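Local coordinates for bifunctional cytochrome P450/NADPH--P450 reductase (Deinococcus aerius, PDB 7F3H), which probably hydroxylates organic substrates at a heme iron, using electrons passed from NADPH through a fused reductase domain, at residues D235-G238 with L239-A243; K439-L442 with T443-E447. All coordinates share one frame; numbering follows the deposited sequence.

Both contacts in this cytochrome P450 heme domain are short-range, one a helix cap and the other a hairpin. Contact 1 (235-243) is the N-terminal cap and body of the short helix 236-242, and contact 2 (439-447), which follows it along the chain, is the antiparallel hairpin of strands 438-440 and 444-446. Their centres lie 32 Å apart and their nearest atoms about 17 Å apart, so neither touches the other. Side chains of both pack on the long helix 254-285. With the side chains of Leu236 and Thr443 about 6 Å and 7 Å from the cofactor, two separate elements border the heme region from different places.

Contact 1 of 2, residues D235-G238 with L239-A243; sequences DLLG and LMLNA
Asp235 N-caps the short helix 236-242, which probably corresponds to helix H of the P450 fold, and the first backbone bond of the helix runs from Leu239 N to Asp235 O, in the carbonyl plane at 3.2 Å. From the N-cap position Asp235 also turns its carboxylate back over the helix start, where OD1 accepts from Gly238 N at 3.0 Å, the donor standing 57° out of the carboxylate plane. The same oxygen forms a salt bridge with Arg226, so the cap gathers both a peptide N-H and a guanidinium. One residue further on, Met240 N donates to Leu236 O at 2.9 Å. Leu241 N bonds to Leu237 O at 3.0 Å and only weakly to Gly238 O. Along one side Leu237 CD1 lies 3.8 Å from Leu241 CD2, the two side chains crossing at an angle; Leu237 CG stands anti to its own N (chi1 174°), which carries the methyl along to its neighbour. Leu237 and Leu241 face helices 199-227 and 254-285, Leu236 packs on Phe264 of the latter, and Leu239 meets Ile106 and Leu107 of helix 98-107, wedging the short helix among all three.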
loop_
_atom_site.group_PDB
_atom_site.type_symbol
_atom_site.label_atom_id
_atom_site.label_comp_id
_atom_site.label_asym_id
_atom_site.label_seq_id
_atom_site.Cartn_x
_atom_site.Cartn_y
_atom_site.Cartn_z
ATOM N N ASP A 235 17.040 -14.759 -1.319
ATOM C CA ASP A 235 15.716 -14.174 -1.502
ATOM C C ASP A 235 14.715 -14.713 -0.468
ATOM O O ASP A 235 14.980 -15.678 0.263
ATOM C CB ASP A 235 15.233 -14.417 -2.937
ATOM C CG ASP A 235 14.926 -15.888 -3.231
ATOM O OD1 ASP A 235 15.570 -16.770 -2.639
ATOM O OD2 ASP A 235 14.060 -16.171 -4.088
ATOM N N LEU A 236 13.525 -14.091 -0.457
ATOM C CA LEU A 236 12.472 -14.481 0.487
ATOM C C LEU A 236 12.033 -15.923 0.289
ATOM O O LEU A 236 11.792 -16.634 1.269
ATOM C CB LEU A 236 11.261 -13.562 0.347
ATOM C CG LEU A 236 11.331 -12.251 1.110
ATOM C CD1 LEU A 236 10.150 -11.412 0.716
ATOM C CD2 LEU A 236 11.334 -12.508 2.584
ATOM N N LEU A 237 11.883 -16.358 -0.971
ATOM C CA LEU A 237 11.572 -17.759 -1.274
ATOM C C LEU A 237 12.592 -18.722 -0.661
ATOM O O LEU A 237 12.216 -19.740 -0.064
ATOM C CB LEU A 237 11.495 -17.960 -2.789
ATOM C CG LEU A 237 11.325 -19.399 -3.258
ATOM C CD1 LEU A 237 10.165 -20.026 -2.528
ATOM C CD2 LEU A 237 11.110 -19.463 -4.756
ATOM N N GLY A 238 13.885 -18.456 -0.859
ATOM C CA GLY A 238 14.905 -19.304 -0.264
ATOM C C GLY A 238 14.760 -19.435 1.240
ATOM O O GLY A 238 15.022 -20.495 1.813
ATOM N N LEU A 239 14.319 -18.363 1.896
ATOM C CA LEU A 239 14.082 -18.400 3.333
ATOM C C LEU A 239 12.856 -19.233 3.659
ATOM O O LEU A 239 12.859 -19.988 4.641
ATOM C CB LEU A 239 13.948 -16.970 3.872
ATOM C CG LEU A 239 13.701 -16.773 5.376
ATOM C CD1 LEU A 239 14.359 -15.509 5.914
ATOM C CD2 LEU A 239 12.203 -16.688 5.644
ATOM N N MET A 240 11.793 -19.108 2.856
ATOM C CA MET A 240 10.593 -19.881 3.151
ATOM C C MET A 240 10.779 -21.365 2.858
ATOM O O MET A 240 10.005 -22.183 3.372
ATOM C CB MET A 240 9.399 -19.336 2.353
ATOM C CG MET A 240 8.969 -17.916 2.706
ATOM S SD MET A 240 7.356 -17.390 2.028
ATOM C CE MET A 240 7.924 -16.851 0.396
ATOM N N LEU A 241 11.822 -21.725 2.087
ATOM C CA LEU A 241 12.114 -23.128 1.770
ATOM C C LEU A 241 12.771 -23.860 2.930
ATOM O O LEU A 241 12.518 -25.055 3.119
ATOM C CB LEU A 241 13.015 -23.234 0.537
ATOM C CG LEU A 241 12.396 -22.847 -0.805
ATOM C CD1 LEU A 241 13.296 -23.302 -1.935
ATOM C CD2 LEU A 241 10.998 -23.421 -0.953
ATOM N N ASN A 242 13.596 -23.160 3.713
ATOM C CA ASN A 242 14.350 -23.734 4.822
ATOM C C ASN A 242 13.687 -23.496 6.176
ATOM O O ASN A 242 13.391 -24.448 6.906
ATOM C CB ASN A 242 15.768 -23.143 4.861
ATOM C CG ASN A 242 16.524 -23.305 3.543
ATOM O OD1 ASN A 242 16.457 -24.358 2.888
ATOM N ND2 ASN A 242 17.265 -22.257 3.154
ATOM N N ALA A 243 13.411 -22.230 6.496
ATOM C CA ALA A 243 12.982 -21.812 7.824
ATOM C C ALA A 243 11.851 -22.662 8.396
ATOM O O ALA A 243 10.923 -23.065 7.690
ATOM C CB ALA A 243 12.546 -20.352 7.772
#

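Contact 2 of 2, residues K439-L442 with T443-E447; sequences KQSL and TIKPE
Lys439 and Glu447 form a salt bridge across the open end of a beta hairpin, Lys439 NZ meeting Glu447 OE2 at 2.8 Å on the syn side of the carboxylate, 19° out of its plane. The lysine reaches it by folding rather than stretching: its chain bends at chi2, chi3 and chi4, so that CE also lies beside the carboxylate, while the glutamate is extended beyond CG. Beneath this bridge the strands are joined by Lys439 N to Lys445 O, a nearly straight bond of 3.0 Å with 169° at the hydrogen. Nearer the turn, Ser441 N gives an equally straight bond to Thr443 O at 2.8 Å, and Ser441 OG accepts weakly from Thr443 N. Two CA-H...O contacts, Ile444 CA to Lys439 O and Gln440 CA to Thr443 O, fill in the ladder between these bonds. On the face that carries Lys439, the Lys445 side chain runs alongside it in the same direction; Lys445 NZ bonds weakly to Lys439 O and stays 5.2 Å from Lys439 NZ. On the other face, Gln440 CG rests 3.8 Å from Ile444 CG2, the two side chains crossing, with Gln440 OE1 taken by Val29 N. Outward, Leu442 packs on Met184 and Met188 of helix 175-190, and Thr443 and Lys445 on Glu270 of helix 254-285. With an alanine in place of Lys439, Glu447 would probably lose its charge partner and its carboxylate be set freer to turn. The turn lies near the heme, the Thr443 side chain about 7 Å from it, consistent with the hairpin that borders the active site in other P450s. The base is held by a backbone bond and an ion pair together, the turn by a backbone bond and, weakly, by a serine hydroxyl.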
loop_
_atom_site.group_PDB
_atom_site.type_symbol
_atom_site.label_atom_id
_atom_site.label_comp_id
_atom_site.label_asym_id
_atom_site.label_seq_id
_atom_site.Cartn_x
_atom_site.Cartn_y
_atom_site.Cartn_z
ATOM N N LYS A 439 -7.892 7.329 -8.214
ATOM C CA LYS A 439 -8.682 6.137 -8.492
ATOM C C LYS A 439 -8.524 5.151 -7.340
ATOM O O LYS A 439 -7.410 4.931 -6.836
ATOM C CB LYS A 439 -8.286 5.484 -9.831
ATOM C CG LYS A 439 -9.113 4.213 -10.239
ATOM C CD LYS A 439 -10.533 4.414 -10.775
ATOM C CE LYS A 439 -10.442 4.916 -12.227
ATOM N NZ LYS A 439 -9.887 3.848 -13.152
ATOM N N GLN A 440 -9.657 4.582 -6.922
ATOM C CA GLN A 440 -9.748 3.629 -5.828
ATOM C C GLN A 440 -10.080 2.238 -6.370
ATOM O O GLN A 440 -11.083 2.059 -7.068
ATOM C CB GLN A 440 -10.810 4.065 -4.819
ATOM C CG GLN A 440 -10.733 3.218 -3.570
ATOM C CD GLN A 440 -11.670 3.688 -2.507
ATOM O OE1 GLN A 440 -12.573 4.503 -2.762
ATOM N NE2 GLN A 440 -11.473 3.188 -1.296
ATOM N N SER A 441 -9.239 1.261 -6.021
ATOM C CA SER A 441 -9.460 -0.166 -6.194
ATOM C C SER A 441 -9.182 -0.837 -4.855
ATOM O O SER A 441 -9.844 -0.527 -3.856
ATOM C CB SER A 441 -8.553 -0.701 -7.294
ATOM O OG SER A 441 -7.188 -0.535 -6.934
ATOM N N LEU A 442 -8.232 -1.776 -4.801
ATOM C CA LEU A 442 -7.728 -2.175 -3.489
ATOM C C LEU A 442 -7.035 -0.992 -2.818
ATOM O O LEU A 442 -7.170 -0.784 -1.604
ATOM C CB LEU A 442 -6.782 -3.376 -3.617
ATOM C CG LEU A 442 -6.339 -4.146 -2.360
ATOM C CD1 LEU A 442 -7.393 -5.203 -1.974
ATOM C CD2 LEU A 442 -4.913 -4.777 -2.496
ATOM N N THR A 443 -6.345 -0.170 -3.615
ATOM C CA THR A 443 -5.548 0.977 -3.206
ATOM C C THR A 443 -6.085 2.236 -3.885
ATOM O O THR A 443 -7.033 2.188 -4.665
ATOM C CB THR A 443 -4.077 0.766 -3.564
ATOM O OG1 THR A 443 -4.013 0.293 -4.911
ATOM C CG2 THR A 443 -3.429 -0.285 -2.640
ATOM N N ILE A 444 -5.523 3.384 -3.515
ATOM C CA ILE A 444 -5.774 4.658 -4.183
ATOM C C ILE A 444 -4.507 5.116 -4.854
ATOM O O ILE A 444 -3.387 4.740 -4.483
ATOM C CB ILE A 444 -6.328 5.783 -3.288
ATOM C CG1 ILE A 444 -5.426 5.958 -2.077
ATOM C CG2 ILE A 444 -7.784 5.586 -3.006
ATOM C CD1 ILE A 444 -5.776 7.156 -1.234
ATOM N N LYS A 445 -4.699 5.909 -5.883
ATOM C CA LYS A 445 -3.537 6.110 -6.721
ATOM C C LYS A 445 -3.769 7.299 -7.643
ATOM O O LYS A 445 -4.919 7.496 -8.078
ATOM C CB LYS A 445 -3.352 4.724 -7.379
ATOM C CG LYS A 445 -4.593 4.186 -8.211
ATOM C CD LYS A 445 -4.368 2.688 -8.436
ATOM C CE LYS A 445 -5.354 2.333 -9.500
ATOM N NZ LYS A 445 -6.799 2.514 -9.124
ATOM N N PRO A 446 -2.760 8.147 -7.914
ATOM C CA PRO A 446 -2.961 9.220 -8.906
ATOM C C PRO A 446 -2.984 8.648 -10.311
ATOM O O PRO A 446 -2.211 7.746 -10.631
ATOM C CB PRO A 446 -1.778 10.177 -8.683
ATOM C CG PRO A 446 -0.861 9.549 -7.789
ATOM C CD PRO A 446 -1.466 8.292 -7.207
ATOM N N GLU A 447 -3.970 9.079 -11.097
ATOM C CA GLU A 447 -4.196 8.539 -12.429
ATOM C C GLU A 447 -3.894 9.621 -13.457
ATOM O O GLU A 447 -4.104 10.807 -13.191
ATOM C CB GLU A 447 -5.638 8.045 -12.530
ATOM C CG GLU A 447 -5.875 6.926 -13.519
ATOM C CD GLU A 447 -7.331 6.530 -13.562
ATOM O OE1 GLU A 447 -8.160 7.350 -13.117
ATOM O OE2 GLU A 447 -7.645 5.378 -13.936
#